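Local atomic coordinates of universal stress protein (Archaeoglobus fulgidus, PDB entry 3LOQ), a protein that binds adenosine monophosphate and probably takes part in the cell's response to stress. Residues L26-L31 with V115-A120; G148-H151 with P156-I159. All blocks are in the same frame, centred on the assembly; numbering follows the deposited sequence.

Contact 1: L26-L31 with V115-A120; sequences LLPTDL and VEIIKA. With AMP (adenosine monophosphate), chain C.
Ile-117 on helix 113-121 lies against Pro-28 on strand 24-28, the two side chains crossing at about a right angle. From CB the two branches of Ile-117 part. Ile-117 CG2, anti to the backbone N, turns down the strand and sits 4.0 Å from Pro-28 CG. Ile-117 CG1, beside the backbone N and anti to the carbonyl carbon (chi1 -72°), runs alongside the CB-CG edge of the proline ring, 3.9 Å from Pro-28 CB. Ile-117 CD1 closes to 3.6 Å from Pro-28 CB and ends 3.8 Å from N3 of the bound AMP. Pro-28 CB is itself 3.6 Å from AMP N3. Further back along the strand, Leu-26 reaches up through CD2, which lies 4.0 Å from Ala-120 CB and also touches the carbonyl oxygen of Ile-117. This is a helix laid on the parallel part of the sheet, as in the Rossmann-like α/β fold of universal stress proteins: over these segments the helix runs back against the strand at 169°, and the strand is flanked by strands 52-60 and 126-130. From Pro-28 on, the chain runs along the nucleotide: Pro-28 O accepts a weak hydrogen bond from the ribose O2', while Thr-29 OG1 accepts one from Leu-31 N, closing an ST turn. Asp-30 CB lies over the base, 3.4 Å from AMP C5, while Ile-117 CD1 approaches the N3 edge from the opposite side of the plane. The Asp-30 carboxylate extends past N7 and C8, and its OD2 is hydrogen-bonded to Ser-32 OG. A glycine in place of Asp-30 would probably strip that side of the adenine of its covering methylene and leave the Ser-32 hydroxyl without its carboxylate partner. Val-58, Arg-132, Ser-144, Val-145 and Ser-146 supply further hydrogen bonds to AMP.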
loop_
_atom_site.group_PDB
_atom_site.type_symbol
_atom_site.label_atom_id
_atom_site.label_comp_id
_atom_site.label_asym_id
_atom_site.label_seq_id
_atom_site.Cartn_x
_atom_site.Cartn_y
_atom_site.Cartn_z
ATOM N N LEU A 26 -3.884 3.121 9.366
ATOM C CA LEU A 26 -2.665 3.164 10.166
ATOM C C LEU A 26 -1.572 3.835 9.362
ATOM O O LEU A 26 -1.260 3.395 8.250
ATOM C CB LEU A 26 -2.204 1.759 10.557
ATOM C CG LEU A 26 -0.957 1.777 11.446
ATOM C CD1 LEU A 26 -1.206 2.662 12.669
ATOM C CD2 LEU A 26 -0.564 0.382 11.869
ATOM N N LEU A 27 -1.000 4.904 9.912
ATOM C CA LEU A 27 0.087 5.618 9.243
ATOM C C LEU A 27 1.391 5.579 10.052
ATOM O O LEU A 27 1.590 6.380 10.966
ATOM C CB LEU A 27 -0.331 7.065 8.930
ATOM C CG LEU A 27 0.738 8.103 8.550
ATOM C CD1 LEU A 27 1.698 7.553 7.541
ATOM C CD2 LEU A 27 0.115 9.391 8.038
ATOM N N PRO A 28 2.289 4.642 9.717
ATOM C CA PRO A 28 3.579 4.573 10.408
ATOM C C PRO A 28 4.457 5.725 9.963
ATOM O O PRO A 28 4.367 6.126 8.807
ATOM C CB PRO A 28 4.188 3.264 9.883
ATOM C CG PRO A 28 3.080 2.543 9.212
ATOM C CD PRO A 28 2.181 3.609 8.680
ATOM N N THR A 29 5.280 6.260 10.857
ATOM C CA THR A 29 6.249 7.269 10.453
ATOM C C THR A 29 7.534 7.226 11.278
ATOM O O THR A 29 7.507 7.099 12.509
ATOM C CB THR A 29 5.659 8.697 10.494
ATOM O OG1 THR A 29 6.685 9.645 10.165
ATOM C CG2 THR A 29 5.093 9.009 11.877
ATOM N N ASP A 30 8.655 7.309 10.577
ATOM C CA ASP A 30 9.950 7.527 11.206
ATOM C C ASP A 30 10.343 9.000 11.047
ATOM O O ASP A 30 11.513 9.368 11.190
ATOM C CB ASP A 30 10.997 6.623 10.561
ATOM C CG ASP A 30 11.158 6.894 9.068
ATOM O OD1 ASP A 30 12.160 6.411 8.483
ATOM O OD2 ASP A 30 10.293 7.602 8.488
ATOM N N LEU A 31 9.359 9.836 10.727
ATOM C CA LEU A 31 9.562 11.283 10.584
ATOM C C LEU A 31 10.308 11.676 9.303
ATOM O O LEU A 31 10.667 12.837 9.127
ATOM C CB LEU A 31 10.319 11.861 11.795
ATOM C CG LEU A 31 9.831 11.478 13.187
ATOM C CD1 LEU A 31 10.592 12.244 14.260
ATOM C CD2 LEU A 31 8.316 11.692 13.305
ATOM N N VAL A 115 7.589 -5.259 13.629
ATOM C CA VAL A 115 6.752 -5.934 14.610
ATOM C C VAL A 115 5.730 -4.986 15.217
ATOM O O VAL A 115 4.565 -5.327 15.352
ATOM C CB VAL A 115 7.600 -6.536 15.741
ATOM C CG1 VAL A 115 6.704 -7.050 16.873
ATOM C CG2 VAL A 115 8.476 -7.647 15.192
ATOM N N GLU A 116 6.158 -3.785 15.580
ATOM C CA GLU A 116 5.232 -2.848 16.212
ATOM C C GLU A 116 4.154 -2.344 15.251
ATOM O O GLU A 116 3.016 -2.107 15.656
ATOM C CB GLU A 116 5.973 -1.686 16.881
ATOM C CG GLU A 116 6.914 -2.112 18.012
ATOM C CD GLU A 116 6.229 -2.962 19.083
ATOM O OE1 GLU A 116 5.020 -2.766 19.339
ATOM O OE2 GLU A 116 6.908 -3.831 19.672
ATOM N N ILE A 117 4.509 -2.188 13.978
ATOM C CA ILE A 117 3.535 -1.744 13.004
ATOM C C ILE A 117 2.485 -2.828 12.822
ATOM O O ILE A 117 1.291 -2.560 12.910
ATOM C CB ILE A 117 4.172 -1.357 11.639
ATOM C CG1 ILE A 117 4.959 -0.036 11.772
ATOM C CG2 ILE A 117 3.069 -1.211 10.585
ATOM C CD1 ILE A 117 6.010 0.233 10.685
ATOM N N ILE A 118 2.931 -4.057 12.578
ATOM C CA ILE A 118 1.999 -5.157 12.391
ATOM C C ILE A 118 1.118 -5.303 13.633
ATOM O O ILE A 118 -0.087 -5.495 13.536
ATOM C CB ILE A 118 2.730 -6.484 12.149
ATOM C CG1 ILE A 118 3.524 -6.429 10.849
ATOM C CG2 ILE A 118 1.724 -7.640 12.096
ATOM C CD1 ILE A 118 2.652 -6.348 9.662
ATOM N N LYS A 119 1.735 -5.211 14.802
ATOM C CA LYS A 119 1.009 -5.362 16.058
ATOM C C LYS A 119 -0.152 -4.371 16.119
ATOM O O LYS A 119 -1.303 -4.763 16.363
ATOM C CB LYS A 119 1.961 -5.174 17.244
ATOM C CG LYS A 119 1.356 -5.457 18.603
ATOM C CD LYS A 119 2.370 -5.170 19.711
ATOM C CE LYS A 119 1.710 -4.962 21.082
ATOM N NZ LYS A 119 2.617 -4.229 22.029
ATOM N N ALA A 120 0.165 -3.099 15.875
ATOM C CA ALA A 120 -0.813 -2.009 15.870
ATOM C C ALA A 120 -1.880 -2.157 14.795
ATOM O O ALA A 120 -3.000 -1.676 14.958
ATOM C CB ALA A 120 -0.093 -0.635 15.700
HETATM P P AMP C . 11.679 1.189 3.996
HETATM O O1P AMP C . 11.247 -0.044 3.246
HETATM O O2P AMP C . 12.345 0.966 5.341
HETATM O O3P AMP C . 12.375 2.206 3.122
HETATM O "O5'" AMP C . 10.280 1.889 4.393
HETATM C "C5'" AMP C . 10.314 3.160 5.036
HETATM C "C4'" AMP C . 9.010 3.310 5.772
HETATM O "O4'" AMP C . 8.986 2.438 6.903
HETATM C "C3'" AMP C . 8.872 4.680 6.381
HETATM O "O3'" AMP C . 8.307 5.552 5.424
HETATM C "C2'" AMP C . 7.905 4.429 7.509
HETATM O "O2'" AMP C . 6.602 4.403 6.930
HETATM C "C1'" AMP C . 8.248 3.031 7.974
HETATM N N9 AMP C . 9.135 3.145 9.151
HETATM C C8 AMP C . 10.471 2.972 9.142
HETATM N N7 AMP C . 10.993 3.152 10.384
HETATM C C5 AMP C . 9.966 3.449 11.209
HETATM C C6 AMP C . 9.812 3.755 12.640
HETATM N N6 AMP C . 10.885 3.774 13.459
HETATM N N1 AMP C . 8.576 4.005 13.102
HETATM C C2 AMP C . 7.497 3.982 12.299
HETATM N N3 AMP C . 7.561 3.708 10.991
HETATM C C4 AMP C . 8.746 3.433 10.399
#

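Contact 2: G148-H151 with P156-I159; sequences GVLH and PVYI
No ring enters the meeting of Val-149 and Leu-150 with Val-157 and Ile-159; the flat groups of the two segments look outward from it. Tyr-158 points to the other side of the sheet, where its ring meets Phe-286 edge-to-face and Phe-160 at about 45°, and its OH is hydrogen-bonded to Thr-254 OG1. The imidazole of His-151 swings off the helix and donates from NE2 to Ala-262 O. Between the segments everything is aliphatic. Leu-150 CG lies beside its backbone N (chi1 -87°), which sends the isobutyl fork across to the strand with one methyl for each partner: CD2 is 3.8 Å from Val-157 CB, and CD1 meets Ile-159 CD1 tip to tip at 4.1 Å. Val-157, its CG1 anti to the backbone N, spreads its methyls over two neighbours, CG1 against Leu-150 and CG2 4.0 Å from Val-149 CG1. A short connection after the helix brings the chain back, and the next strand lies against the helix just left. Strand 126-130 pairs with strand 157-160 in parallel and also receives Val-149; strand 285-288 pairs antiparallel on the opposite edge, and Ile-278 of helix 273-280 packs on Leu-150 and Ile-159.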
loop_
_atom_site.group_PDB
_atom_site.type_symbol
_atom_site.label_atom_id
_atom_site.label_comp_id
_atom_site.label_asym_id
_atom_site.label_seq_id
_atom_site.Cartn_x
_atom_site.Cartn_y
_atom_site.Cartn_z
ATOM N N GLY A 148 9.190 -5.692 5.307
ATOM C CA GLY A 148 8.802 -6.445 6.489
ATOM C C GLY A 148 7.291 -6.385 6.706
ATOM O O GLY A 148 6.646 -7.416 6.860
ATOM N N VAL A 149 6.735 -5.176 6.722
ATOM C CA VAL A 149 5.299 -4.980 6.898
ATOM C C VAL A 149 4.526 -5.690 5.787
ATOM O O VAL A 149 3.554 -6.397 6.053
ATOM C CB VAL A 149 4.924 -3.464 6.922
ATOM C CG1 VAL A 149 3.389 -3.248 6.917
ATOM C CG2 VAL A 149 5.529 -2.806 8.123
ATOM N N LEU A 150 4.977 -5.516 4.548
ATOM C CA LEU A 150 4.309 -6.113 3.402
ATOM C C LEU A 150 4.305 -7.617 3.531
ATOM O O LEU A 150 3.365 -8.288 3.111
ATOM C CB LEU A 150 5.013 -5.725 2.106
ATOM C CG LEU A 150 4.549 -4.413 1.483
ATOM C CD1 LEU A 150 5.624 -3.840 0.559
ATOM C CD2 LEU A 150 3.238 -4.616 0.742
ATOM N N HIS A 151 5.369 -8.152 4.107
ATOM C CA HIS A 151 5.474 -9.598 4.222
ATOM C C HIS A 151 4.504 -10.182 5.259
ATOM O O HIS A 151 3.913 -11.227 5.028
ATOM C CB HIS A 151 6.901 -10.025 4.564
ATOM C CG HIS A 151 7.123 -11.490 4.402
ATOM N ND1 HIS A 151 7.250 -12.343 5.480
ATOM C CD2 HIS A 151 7.182 -12.265 3.295
ATOM C CE1 HIS A 151 7.417 -13.580 5.036
ATOM N NE2 HIS A 151 7.379 -13.559 3.713
ATOM N N PRO A 156 -4.479 -4.719 4.220
ATOM C CA PRO A 156 -3.772 -4.245 3.036
ATOM C C PRO A 156 -2.734 -3.197 3.398
ATOM O O PRO A 156 -2.857 -2.513 4.416
ATOM C CB PRO A 156 -4.880 -3.620 2.193
ATOM C CG PRO A 156 -6.125 -4.263 2.668
ATOM C CD PRO A 156 -5.923 -4.444 4.134
ATOM N N VAL A 157 -1.717 -3.097 2.554
ATOM C CA VAL A 157 -0.605 -2.177 2.733
ATOM C C VAL A 157 -0.482 -1.355 1.459
ATOM O O VAL A 157 -0.351 -1.914 0.372
ATOM C CB VAL A 157 0.707 -2.941 2.972
ATOM C CG1 VAL A 157 1.860 -1.979 3.135
ATOM C CG2 VAL A 157 0.566 -3.868 4.208
ATOM N N TYR A 158 -0.517 -0.032 1.598
ATOM C CA TYR A 158 -0.548 0.875 0.462
ATOM C C TYR A 158 0.745 1.695 0.484
ATOM O O TYR A 158 0.963 2.480 1.410
ATOM C CB TYR A 158 -1.777 1.793 0.598
ATOM C CG TYR A 158 -2.397 2.283 -0.697
ATOM C CD1 TYR A 158 -3.701 2.775 -0.716
ATOM C CD2 TYR A 158 -1.685 2.264 -1.895
ATOM C CE1 TYR A 158 -4.281 3.236 -1.895
ATOM C CE2 TYR A 158 -2.251 2.708 -3.074
ATOM C CZ TYR A 158 -3.550 3.201 -3.066
ATOM O OH TYR A 158 -4.117 3.656 -4.234
ATOM N N ILE A 159 1.603 1.512 -0.523
ATOM C CA ILE A 159 2.923 2.163 -0.553
ATOM C C ILE A 159 2.961 3.459 -1.396
ATOM O O ILE A 159 2.633 3.452 -2.582
ATOM C CB ILE A 159 4.022 1.209 -1.051
ATOM C CG1 ILE A 159 4.005 -0.107 -0.248
ATOM C CG2 ILE A 159 5.406 1.868 -0.917
ATOM C CD1 ILE A 159 4.411 0.067 1.193
#

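Both contacts are buried helix-on-sheet packings on the same sheet, with strand 126-130 lying between strand 24-28 of contact 1 and strand 157-160 of contact 2. Their helices are neighbours: Ile-117 CG2 lies 3.8 Å from Val-149 CG2, joining the two apolar layers. They differ in what their ends face. Contact 1 joins elements far apart in sequence and opens onto AMP, so its aliphatic packing passes into backbone and carboxylate groups around the base. Contact 2 joins a helix to the next strand, is aliphatic packing alone, and lies nearer the chain's centre, where strand 285-288 and helix 273-280 adjoin it.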